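Local coordinates for protein thymidylate synthase 1 (Bacillus subtilis, PDB 1B02) that catalyses the reductive methylation of dUMP to dTMP, with 5,10-methylenetetrahydrofolate as methyl donor and reductant, supplying a precursor for DNA synthesis, at residues A38-V43 against H222-H227; K66-E71 against V193-V198; K46-D51 against Y214-G219. One frame throughout, in Å; residues are numbered along the deposited sequence.

Contact 1 of 3, residues A38-V43 against H222-H227; sequences AHTLSV and HVYTRH. With UFP (5-fluoro-2'-deoxyuridine-5'-monophosphate), chain B.
Thr40 sets its methyl on the Tyr224 ring: CG2 lies 3.5 Å from the ring centroid, a CH-pi contact over one face, nearest the rim at CD1 and CE1. With CG anti to its own carbonyl carbon (chi1 -71°), the tyrosine runs alongside Thr40, both side chains pointing the same way. Thr40 CG2 also comes within 3.9 Å of His222 CD2, meeting the imidazole at a slant, so one methyl sits against both rings. Ala38 CB also touches Tyr224 CE1. A chi1 of 55° puts the His222 imidazole beside the Thr40 methyl and turns NE2 to the sugar, while His222 CB lies 3.6 Å from Ser42 CB. From these placements the two polar ends converge on the sugar of the bound 5-fluoro-dUMP: UFP O3' stands 2.6 Å from His222 NE2 and 2.8 Å from Tyr224 OH, hydrogen-bonded to both and near the plane of each ring. The backbones hold the pair in place. Leu41 and Val223 form an antiparallel hydrogen-bonded pair, Thr225 N donates to His39 O (3.1 Å), and a water joins His39 N to Thr225 OG1. This corner of the sheet is thus one wall of the nucleotide pocket, and Tyr224 also touches the bound folate. Asp220 is hydrogen-bonded to His222 ND1. Around the contact, helix 3-18 packs on Leu41 and Val223 through Ile15 and Ile12, helix 228-236 adds Ile228 and Leu231 against Val223, and strand 173-184 brings Ser182 to His222 and Asp184 to Tyr224.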
loop_
_atom_site.group_PDB
_atom_site.type_symbol
_atom_site.label_atom_id
_atom_site.label_comp_id
_atom_site.label_asym_id
_atom_site.label_seq_id
_atom_site.Cartn_x
_atom_site.Cartn_y
_atom_site.Cartn_z
ATOM N N ALA A 38 8.905 -20.419 4.943
ATOM C CA ALA A 38 9.215 -19.066 5.387
ATOM C C ALA A 38 8.348 -18.751 6.602
ATOM O O ALA A 38 7.131 -18.593 6.489
ATOM C CB ALA A 38 8.941 -18.071 4.266
ATOM N N HIS A 39 8.980 -18.673 7.765
ATOM C CA HIS A 39 8.265 -18.399 9.000
ATOM C C HIS A 39 8.427 -16.962 9.454
ATOM O O HIS A 39 9.308 -16.242 8.986
ATOM C CB HIS A 39 8.732 -19.358 10.097
ATOM C CG HIS A 39 8.348 -20.781 9.843
ATOM N ND1 HIS A 39 7.075 -21.258 10.067
ATOM C CD2 HIS A 39 9.053 -21.818 9.333
ATOM C CE1 HIS A 39 7.012 -22.528 9.706
ATOM N NE2 HIS A 39 8.200 -22.891 9.258
ATOM N N THR A 40 7.570 -16.556 10.383
ATOM C CA THR A 40 7.577 -15.194 10.892
ATOM C C THR A 40 7.392 -15.117 12.397
ATOM O O THR A 40 7.123 -16.111 13.072
ATOM C CB THR A 40 6.420 -14.382 10.289
ATOM O OG1 THR A 40 5.186 -14.856 10.847
ATOM C CG2 THR A 40 6.367 -14.542 8.774
ATOM N N LEU A 41 7.543 -13.901 12.902
ATOM C CA LEU A 41 7.334 -13.581 14.302
ATOM C C LEU A 41 6.241 -12.540 14.123
ATOM O O LEU A 41 6.376 -11.658 13.276
ATOM C CB LEU A 41 8.579 -12.939 14.906
ATOM C CG LEU A 41 9.665 -13.869 15.454
ATOM C CD1 LEU A 41 10.569 -13.076 16.379
ATOM C CD2 LEU A 41 9.041 -15.043 16.193
ATOM N N SER A 42 5.154 -12.626 14.881
ATOM C CA SER A 42 4.093 -11.652 14.680
ATOM C C SER A 42 3.316 -11.174 15.894
ATOM O O SER A 42 3.436 -11.710 16.995
ATOM C CB SER A 42 3.105 -12.188 13.643
ATOM O OG SER A 42 2.477 -13.370 14.104
ATOM N N VAL A 43 2.529 -10.129 15.653
ATOM C CA VAL A 43 1.654 -9.517 16.639
ATOM C C VAL A 43 0.403 -9.199 15.833
ATOM O O VAL A 43 0.428 -9.292 14.608
ATOM C CB VAL A 43 2.235 -8.210 17.200
ATOM C CG1 VAL A 43 3.446 -8.514 18.058
ATOM C CG2 VAL A 43 2.591 -7.270 16.067
ATOM N N HIS A 222 3.605 -8.995 10.839
ATOM C CA HIS A 222 4.740 -9.894 11.003
ATOM C C HIS A 222 6.070 -9.453 10.399
ATOM O O HIS A 222 6.157 -8.473 9.658
ATOM C CB HIS A 222 4.374 -11.254 10.418
ATOM C CG HIS A 222 3.919 -11.185 8.992
ATOM N ND1 HIS A 222 2.594 -11.055 8.639
ATOM C CD2 HIS A 222 4.617 -11.218 7.831
ATOM C CE1 HIS A 222 2.493 -11.012 7.322
ATOM N NE2 HIS A 222 3.707 -11.107 6.809
ATOM N N VAL A 223 7.103 -10.225 10.723
ATOM C CA VAL A 223 8.461 -10.004 10.247
ATOM C C VAL A 223 9.089 -11.378 10.019
ATOM O O VAL A 223 9.261 -12.147 10.964
ATOM C CB VAL A 223 9.301 -9.237 11.290
ATOM C CG1 VAL A 223 10.778 -9.512 11.077
ATOM C CG2 VAL A 223 9.024 -7.745 11.191
ATOM N N TYR A 224 9.423 -11.689 8.769
ATOM C CA TYR A 224 10.031 -12.979 8.439
ATOM C C TYR A 224 11.396 -13.153 9.111
ATOM O O TYR A 224 12.194 -12.218 9.175
ATOM C CB TYR A 224 10.155 -13.121 6.921
ATOM C CG TYR A 224 8.822 -13.329 6.231
ATOM C CD1 TYR A 224 8.292 -14.610 6.065
ATOM C CD2 TYR A 224 8.081 -12.245 5.752
ATOM C CE1 TYR A 224 7.059 -14.809 5.440
ATOM C CE2 TYR A 224 6.847 -12.433 5.124
ATOM C CZ TYR A 224 6.344 -13.717 4.972
ATOM O OH TYR A 224 5.135 -13.916 4.344
ATOM N N THR A 225 11.654 -14.362 9.607
ATOM C CA THR A 225 12.897 -14.685 10.314
ATOM C C THR A 225 14.207 -14.196 9.696
ATOM O O THR A 225 15.074 -13.682 10.404
ATOM C CB THR A 225 13.028 -16.209 10.540
ATOM O OG1 THR A 225 12.823 -16.901 9.302
ATOM C CG2 THR A 225 12.006 -16.684 11.562
ATOM N N ARG A 226 14.358 -14.353 8.387
ATOM C CA ARG A 226 15.585 -13.939 7.712
ATOM C C ARG A 226 15.788 -12.431 7.603
ATOM O O ARG A 226 16.849 -11.978 7.176
ATOM C CB ARG A 226 15.640 -14.558 6.316
ATOM C CG ARG A 226 15.916 -16.050 6.326
ATOM C CD ARG A 226 15.878 -16.625 4.925
ATOM N NE ARG A 226 15.892 -18.083 4.944
ATOM C CZ ARG A 226 16.041 -18.844 3.865
ATOM N NH1 ARG A 226 16.189 -18.284 2.671
ATOM N NH2 ARG A 226 16.032 -20.165 3.980
ATOM N N HIS A 227 14.782 -11.653 7.994
ATOM C CA HIS A 227 14.874 -10.199 7.913
ATOM C C HIS A 227 15.322 -9.547 9.216
ATOM O O HIS A 227 15.779 -8.402 9.213
ATOM C CB HIS A 227 13.519 -9.603 7.513
ATOM C CG HIS A 227 13.006 -10.072 6.186
ATOM N ND1 HIS A 227 11.728 -9.800 5.746
ATOM C CD2 HIS A 227 13.598 -10.787 5.199
ATOM C CE1 HIS A 227 11.553 -10.326 4.547
ATOM N NE2 HIS A 227 12.673 -10.931 4.192
HETATM N N1 UFP B . 1.957 -8.275 1.765
HETATM C C2 UFP B . 2.102 -6.957 2.261
HETATM N N3 UFP B . 1.619 -5.833 1.517
HETATM C C4 UFP B . 1.094 -5.875 0.167
HETATM C C5 UFP B . 1.236 -7.253 -0.726
HETATM C C6 UFP B . 1.075 -8.477 0.417
HETATM O O2 UFP B . 2.855 -6.664 3.197
HETATM O O4 UFP B . 0.411 -4.953 -0.304
HETATM F F5 UFP B . 0.380 -7.367 -1.729
HETATM C "C1'" UFP B . 2.567 -9.483 2.417
HETATM C "C2'" UFP B . 2.000 -9.922 3.753
HETATM C "C3'" UFP B . 2.429 -11.385 3.691
HETATM C "C4'" UFP B . 2.389 -11.804 2.253
HETATM O "O3'" UFP B . 3.743 -11.496 4.203
HETATM O "O4'" UFP B . 2.586 -10.610 1.507
HETATM C "C5'" UFP B . 1.147 -12.496 1.643
HETATM O "O5'" UFP B . 1.028 -13.804 2.288
HETATM P P UFP B . -0.319 -14.181 3.021
HETATM O O1P UFP B . -1.369 -14.232 1.990
HETATM O O2P UFP B . -0.502 -13.291 4.146
HETATM O O3P UFP B . 0.132 -15.573 3.635
HETATM O O HOH W 1 11.756 -18.964 7.744
#

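Contact 2 of 3, residues K66-E71 against V193-V198; sequences KTAIKE and VFQYNV
Phe194 is the bump here, its ring reaching from helix 193-198 to the shallow hollow beside Ala68 and Ile69. CG stands anti to the backbone N (chi1 176°), which sends the ring across to helix 66-71. Ala68 CB meets it at the edge, 4.2 Å from Phe194 CD2, while Ile69 comes in at a slant, CG1 lying 3.9 Å from Phe194 CE2. Ile69 CG1 also lies 4.4 Å from Val198 CG1, and Val198 CG2 covers one face of the Phe194 ring, so aliphatic groups from both helices bound the phenyl. The axes of the two short segments pass 8.9 Å apart, crossing at -57°. Beside this apolar patch, Gln195 extends its amide to Ala68 and Glu71. Gln195 NE2 donates to Ala68 O at 3.2 Å, bent and from above the carbonyl plane, and straighter to Glu71 OE1 at 2.9 Å, on the anti side but well out of the carboxylate plane. Asn192 binds Gln195 OE1 and Trp94 binds Glu71 OE2. Held at both ends, the buried amide probably has little freedom to flip, and through Asn192, which contacts the nucleotide, and Trp94, which lines both ligand pockets, the network connects this helix crossing to the active site.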
loop_
_atom_site.group_PDB
_atom_site.type_symbol
_atom_site.label_atom_id
_atom_site.label_comp_id
_atom_site.label_asym_id
_atom_site.label_seq_id
_atom_site.Cartn_x
_atom_site.Cartn_y
_atom_site.Cartn_z
ATOM N N LYS A 66 9.387 5.291 -6.318
ATOM C CA LYS A 66 8.895 5.380 -7.687
ATOM C C LYS A 66 8.145 4.102 -8.053
ATOM O O LYS A 66 7.085 4.145 -8.680
ATOM C CB LYS A 66 10.060 5.596 -8.654
ATOM C CG LYS A 66 10.427 7.055 -8.867
ATOM C CD LYS A 66 10.348 7.430 -10.337
ATOM C CE LYS A 66 11.534 8.286 -10.755
ATOM N NZ LYS A 66 11.320 8.891 -12.097
ATOM N N THR A 67 8.707 2.965 -7.653
ATOM C CA THR A 67 8.107 1.663 -7.923
ATOM C C THR A 67 6.770 1.536 -7.200
ATOM O O THR A 67 5.806 0.993 -7.742
ATOM C CB THR A 67 9.032 0.525 -7.451
ATOM O OG1 THR A 67 10.321 0.681 -8.054
ATOM C CG2 THR A 67 8.461 -0.827 -7.835
ATOM N N ALA A 68 6.723 2.038 -5.970
ATOM C CA ALA A 68 5.509 1.996 -5.166
ATOM C C ALA A 68 4.376 2.726 -5.879
ATOM O O ALA A 68 3.268 2.199 -5.999
ATOM C CB ALA A 68 5.763 2.627 -3.802
ATOM N N ILE A 69 4.657 3.934 -6.360
ATOM C CA ILE A 69 3.651 4.724 -7.065
ATOM C C ILE A 69 3.237 4.048 -8.370
ATOM O O ILE A 69 2.070 4.084 -8.756
ATOM C CB ILE A 69 4.167 6.141 -7.378
ATOM C CG1 ILE A 69 4.398 6.909 -6.078
ATOM C CG2 ILE A 69 3.166 6.877 -8.244
ATOM C CD1 ILE A 69 5.019 8.269 -6.279
ATOM N N LYS A 70 4.198 3.431 -9.049
ATOM C CA LYS A 70 3.907 2.747 -10.303
ATOM C C LYS A 70 2.922 1.606 -10.064
ATOM O O LYS A 70 1.997 1.396 -10.850
ATOM C CB LYS A 70 5.198 2.199 -10.917
ATOM C CG LYS A 70 6.176 3.276 -11.370
ATOM C CD LYS A 70 6.974 2.818 -12.575
ATOM C CE LYS A 70 8.285 3.576 -12.687
ATOM N NZ LYS A 70 9.251 2.882 -13.582
ATOM N N GLU A 71 3.126 0.867 -8.976
ATOM C CA GLU A 71 2.243 -0.241 -8.636
ATOM C C GLU A 71 0.853 0.305 -8.326
ATOM O O GLU A 71 -0.156 -0.263 -8.743
ATOM C CB GLU A 71 2.781 -0.997 -7.425
ATOM C CG GLU A 71 1.869 -2.114 -6.947
ATOM C CD GLU A 71 2.297 -2.672 -5.608
ATOM O OE1 GLU A 71 2.765 -1.883 -4.759
ATOM O OE2 GLU A 71 2.170 -3.897 -5.403
ATOM N N VAL A 193 2.304 1.855 3.145
ATOM C CA VAL A 193 2.065 3.100 3.864
ATOM C C VAL A 193 2.267 4.337 2.994
ATOM O O VAL A 193 1.492 5.290 3.061
ATOM C CB VAL A 193 2.984 3.204 5.097
ATOM C CG1 VAL A 193 2.840 4.573 5.757
ATOM C CG2 VAL A 193 2.644 2.104 6.080
ATOM N N PHE A 194 3.311 4.317 2.174
ATOM C CA PHE A 194 3.611 5.446 1.307
ATOM C C PHE A 194 2.675 5.544 0.103
ATOM O O PHE A 194 2.046 6.577 -0.121
ATOM C CB PHE A 194 5.067 5.362 0.827
ATOM C CG PHE A 194 5.446 6.436 -0.158
ATOM C CD1 PHE A 194 5.723 7.729 0.274
ATOM C CD2 PHE A 194 5.504 6.158 -1.522
ATOM C CE1 PHE A 194 6.048 8.731 -0.636
ATOM C CE2 PHE A 194 5.827 7.154 -2.440
ATOM C CZ PHE A 194 6.098 8.441 -1.995
ATOM N N GLN A 195 2.580 4.466 -0.666
ATOM C CA GLN A 195 1.742 4.461 -1.857
ATOM C C GLN A 195 0.292 4.858 -1.611
ATOM O O GLN A 195 -0.351 5.435 -2.488
ATOM C CB GLN A 195 1.786 3.087 -2.531
ATOM C CG GLN A 195 1.176 1.966 -1.716
ATOM C CD GLN A 195 1.310 0.616 -2.392
ATOM O OE1 GLN A 195 0.928 -0.411 -1.833
ATOM N NE2 GLN A 195 1.856 0.611 -3.602
ATOM N N TYR A 196 -0.231 4.555 -0.427
ATOM C CA TYR A 196 -1.616 4.900 -0.138
ATOM C C TYR A 196 -1.797 6.337 0.317
ATOM O O TYR A 196 -2.868 6.914 0.152
ATOM C CB TYR A 196 -2.210 3.913 0.869
ATOM C CG TYR A 196 -2.855 2.758 0.144
ATOM C CD1 TYR A 196 -4.132 2.883 -0.404
ATOM C CD2 TYR A 196 -2.146 1.581 -0.104
ATOM C CE1 TYR A 196 -4.684 1.873 -1.187
ATOM C CE2 TYR A 196 -2.691 0.563 -0.888
ATOM C CZ TYR A 196 -3.957 0.720 -1.428
ATOM O OH TYR A 196 -4.490 -0.264 -2.230
ATOM N N ASN A 197 -0.747 6.920 0.880
ATOM C CA ASN A 197 -0.817 8.305 1.302
ATOM C C ASN A 197 -0.775 9.128 0.019
ATOM O O ASN A 197 -1.320 10.231 -0.052
ATOM C CB ASN A 197 0.376 8.663 2.183
ATOM C CG ASN A 197 0.391 10.130 2.571
ATOM O OD1 ASN A 197 1.217 10.904 2.091
ATOM N ND2 ASN A 197 -0.531 10.520 3.446
ATOM N N VAL A 198 -0.123 8.576 -0.999
ATOM C CA VAL A 198 -0.017 9.250 -2.283
ATOM C C VAL A 198 -1.388 9.218 -2.940
ATOM O O VAL A 198 -1.807 10.184 -3.576
ATOM C CB VAL A 198 1.028 8.557 -3.203
ATOM C CG1 VAL A 198 0.894 9.064 -4.632
ATOM C CG2 VAL A 198 2.434 8.831 -2.687
#

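Contact 3 of 3, residues K46-D51 against Y214-G219; sequences KQMRFD and YIFNIG
Gln47 runs alongside Asn217 on the neighbouring strand, CG anti to its backbone N (chi1 179°) and the chain extended. Gln47 CB lies 3.6 Å from Asn217 OD1, CG closes on the same oxygen at 3.2 Å, and CD at 3.5 Å. At the tip Gln47 NE2 donates to Asn217 OD1 (2.9 Å, 158°) in its carbonyl plane and lies 3.4 Å from Ile215 CG2, while OE1 accepts from Arg49 NH1 at the guanidinium edge. The backbones are regular antiparallel strands, Lys46, Met48 and Phe50 being hydrogen-bonded pairs with Ile218, Phe216 and Tyr214. They belong to the large mixed sheet of the thymidylate synthase fold, whose face bearing Gln47, Arg49, Ile215 and Asn217 probably packs on the partner subunit, as in other family members. One face of the Arg49 guanidinium rests on Ile215, with CG1 3.8 Å above its plane, and Glu213 forms a salt bridge with Arg49 NE. An alanine in place of Ile215 would remove CG1, CG2 and CD1, and is likely to leave one guanidinium face and the Gln47 amide without aliphatic support, freer to shift. On the other face Met48 CE touches Ile218 CD1 at 3.8 Å, and the Phe50 and Tyr214 rings meet rim to rim, their planes 26° apart.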
loop_
_atom_site.group_PDB
_atom_site.type_symbol
_atom_site.label_atom_id
_atom_site.label_comp_id
_atom_site.label_asym_id
_atom_site.label_seq_id
_atom_site.Cartn_x
_atom_site.Cartn_y
_atom_site.Cartn_z
ATOM N N LYS A 46 -2.350 -3.666 14.716
ATOM C CA LYS A 46 -1.441 -2.548 14.931
ATOM C C LYS A 46 -1.918 -1.397 14.062
ATOM O O LYS A 46 -2.440 -1.612 12.969
ATOM C CB LYS A 46 -0.014 -2.936 14.551
ATOM C CG LYS A 46 0.584 -4.027 15.421
ATOM C CD LYS A 46 0.423 -3.712 16.897
ATOM C CE LYS A 46 1.650 -3.024 17.451
ATOM N NZ LYS A 46 1.820 -3.321 18.898
ATOM N N GLN A 47 -1.736 -0.174 14.542
ATOM C CA GLN A 47 -2.183 0.988 13.792
ATOM C C GLN A 47 -1.153 2.108 13.722
ATOM O O GLN A 47 -0.397 2.336 14.665
ATOM C CB GLN A 47 -3.476 1.521 14.412
ATOM C CG GLN A 47 -4.034 2.752 13.739
ATOM C CD GLN A 47 -5.181 3.355 14.514
ATOM O OE1 GLN A 47 -4.975 4.063 15.500
ATOM N NE2 GLN A 47 -6.402 3.074 14.076
ATOM N N MET A 48 -1.134 2.799 12.589
ATOM C CA MET A 48 -0.226 3.920 12.380
ATOM C C MET A 48 -1.073 5.121 11.969
ATOM O O MET A 48 -1.941 5.012 11.100
ATOM C CB MET A 48 0.801 3.578 11.296
ATOM C CG MET A 48 1.810 2.521 11.734
ATOM S SD MET A 48 3.238 2.330 10.642
ATOM C CE MET A 48 2.638 1.079 9.525
ATOM N N ARG A 49 -0.832 6.261 12.607
ATOM C CA ARG A 49 -1.590 7.470 12.313
ATOM C C ARG A 49 -0.692 8.616 11.870
ATOM O O ARG A 49 0.395 8.812 12.411
ATOM C CB ARG A 49 -2.392 7.898 13.544
ATOM C CG ARG A 49 -3.765 7.262 13.642
ATOM C CD ARG A 49 -4.523 7.768 14.860
ATOM N NE ARG A 49 -5.823 8.329 14.499
ATOM C CZ ARG A 49 -6.975 7.681 14.621
ATOM N NH1 ARG A 49 -6.995 6.441 15.096
ATOM N NH2 ARG A 49 -8.110 8.270 14.268
ATOM N N PHE A 50 -1.161 9.372 10.881
ATOM C CA PHE A 50 -0.416 10.508 10.353
ATOM C C PHE A 50 -1.372 11.679 10.116
ATOM O O PHE A 50 -2.481 11.491 9.613
ATOM C CB PHE A 50 0.272 10.122 9.039
ATOM C CG PHE A 50 1.112 8.871 9.129
ATOM C CD1 PHE A 50 2.423 8.927 9.602
ATOM C CD2 PHE A 50 0.597 7.637 8.733
ATOM C CE1 PHE A 50 3.210 7.772 9.679
ATOM C CE2 PHE A 50 1.372 6.476 8.805
ATOM C CZ PHE A 50 2.683 6.545 9.280
ATOM N N ASP A 51 -0.939 12.883 10.480
ATOM C CA ASP A 51 -1.756 14.080 10.304
ATOM C C ASP A 51 -1.532 14.703 8.928
ATOM O O ASP A 51 -2.185 15.684 8.565
ATOM C CB ASP A 51 -1.434 15.109 11.394
ATOM C CG ASP A 51 0.034 15.489 11.424
ATOM O OD1 ASP A 51 0.774 15.096 10.497
ATOM O OD2 ASP A 51 0.451 16.181 12.377
ATOM N N TYR A 214 -4.558 10.398 8.069
ATOM C CA TYR A 214 -4.216 9.197 7.314
ATOM C C TYR A 214 -3.963 8.094 8.337
ATOM O O TYR A 214 -3.033 8.181 9.143
ATOM C CB TYR A 214 -2.964 9.431 6.466
ATOM C CG TYR A 214 -2.484 8.201 5.723
ATOM C CD1 TYR A 214 -3.381 7.380 5.041
ATOM C CD2 TYR A 214 -1.130 7.864 5.696
ATOM C CE1 TYR A 214 -2.943 6.253 4.348
ATOM C CE2 TYR A 214 -0.679 6.738 5.006
ATOM C CZ TYR A 214 -1.590 5.940 4.336
ATOM O OH TYR A 214 -1.152 4.834 3.647
ATOM N N ILE A 215 -4.804 7.065 8.308
ATOM C CA ILE A 215 -4.692 5.954 9.246
ATOM C C ILE A 215 -4.435 4.632 8.532
ATOM O O ILE A 215 -5.141 4.268 7.582
ATOM C CB ILE A 215 -5.982 5.819 10.098
ATOM C CG1 ILE A 215 -6.244 7.124 10.852
ATOM C CG2 ILE A 215 -5.852 4.667 11.079
ATOM C CD1 ILE A 215 -7.640 7.669 10.655
ATOM N N PHE A 216 -3.417 3.919 9.001
ATOM C CA PHE A 216 -3.048 2.629 8.431
ATOM C C PHE A 216 -3.221 1.535 9.486
ATOM O O PHE A 216 -2.548 1.544 10.518
ATOM C CB PHE A 216 -1.592 2.661 7.944
ATOM C CG PHE A 216 -1.263 1.575 6.963
ATOM C CD1 PHE A 216 -1.451 1.772 5.601
ATOM C CD2 PHE A 216 -0.804 0.337 7.405
ATOM C CE1 PHE A 216 -1.194 0.752 4.687
ATOM C CE2 PHE A 216 -0.542 -0.691 6.501
ATOM C CZ PHE A 216 -0.740 -0.483 5.139
ATOM N N ASN A 217 -4.130 0.600 9.227
ATOM C CA ASN A 217 -4.387 -0.495 10.161
ATOM C C ASN A 217 -3.831 -1.805 9.635
ATOM O O ASN A 217 -3.922 -2.097 8.440
ATOM C CB ASN A 217 -5.890 -0.662 10.403
ATOM C CG ASN A 217 -6.536 0.586 10.952
ATOM O OD1 ASN A 217 -6.214 1.036 12.051
ATOM N ND2 ASN A 217 -7.459 1.156 10.185
ATOM N N ILE A 218 -3.267 -2.600 10.536
ATOM C CA ILE A 218 -2.699 -3.885 10.159
ATOM C C ILE A 218 -3.270 -5.014 11.006
ATOM O O ILE A 218 -3.324 -4.917 12.232
ATOM C CB ILE A 218 -1.158 -3.881 10.315
ATOM C CG1 ILE A 218 -0.556 -2.695 9.556
ATOM C CG2 ILE A 218 -0.582 -5.182 9.790
ATOM C CD1 ILE A 218 0.646 -2.078 10.235
ATOM N N GLY A 219 -3.706 -6.078 10.339
ATOM C CA GLY A 219 -4.242 -7.230 11.040
ATOM C C GLY A 219 -3.084 -8.082 11.532
ATOM O O GLY A 219 -2.659 -7.956 12.682
#

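How the contacts relate
From the N terminus, strand 40-50 supplies the first half of contact 1 and then of contact 3; helix 65-77 follows with its share of contact 2. The chain returns through helix 188-207, completing contact 2, and strand 210-224 then closes contact 3 at 214-219 and contact 1 at 222-227. The three loops are therefore nested, contact 2 inside contact 3 and contact 3 inside contact 1, and none cross. Contacts 1 and 3 use the same two strands, their centres about 20 Å apart. Contact 2 joins the helices, and it meets contact 3 directly: Tyr214 OH is probably hydrogen-bonded to Val193 O, and Val193 CG2 packs on Met48 CE, seating helix 188-207 on the sheet.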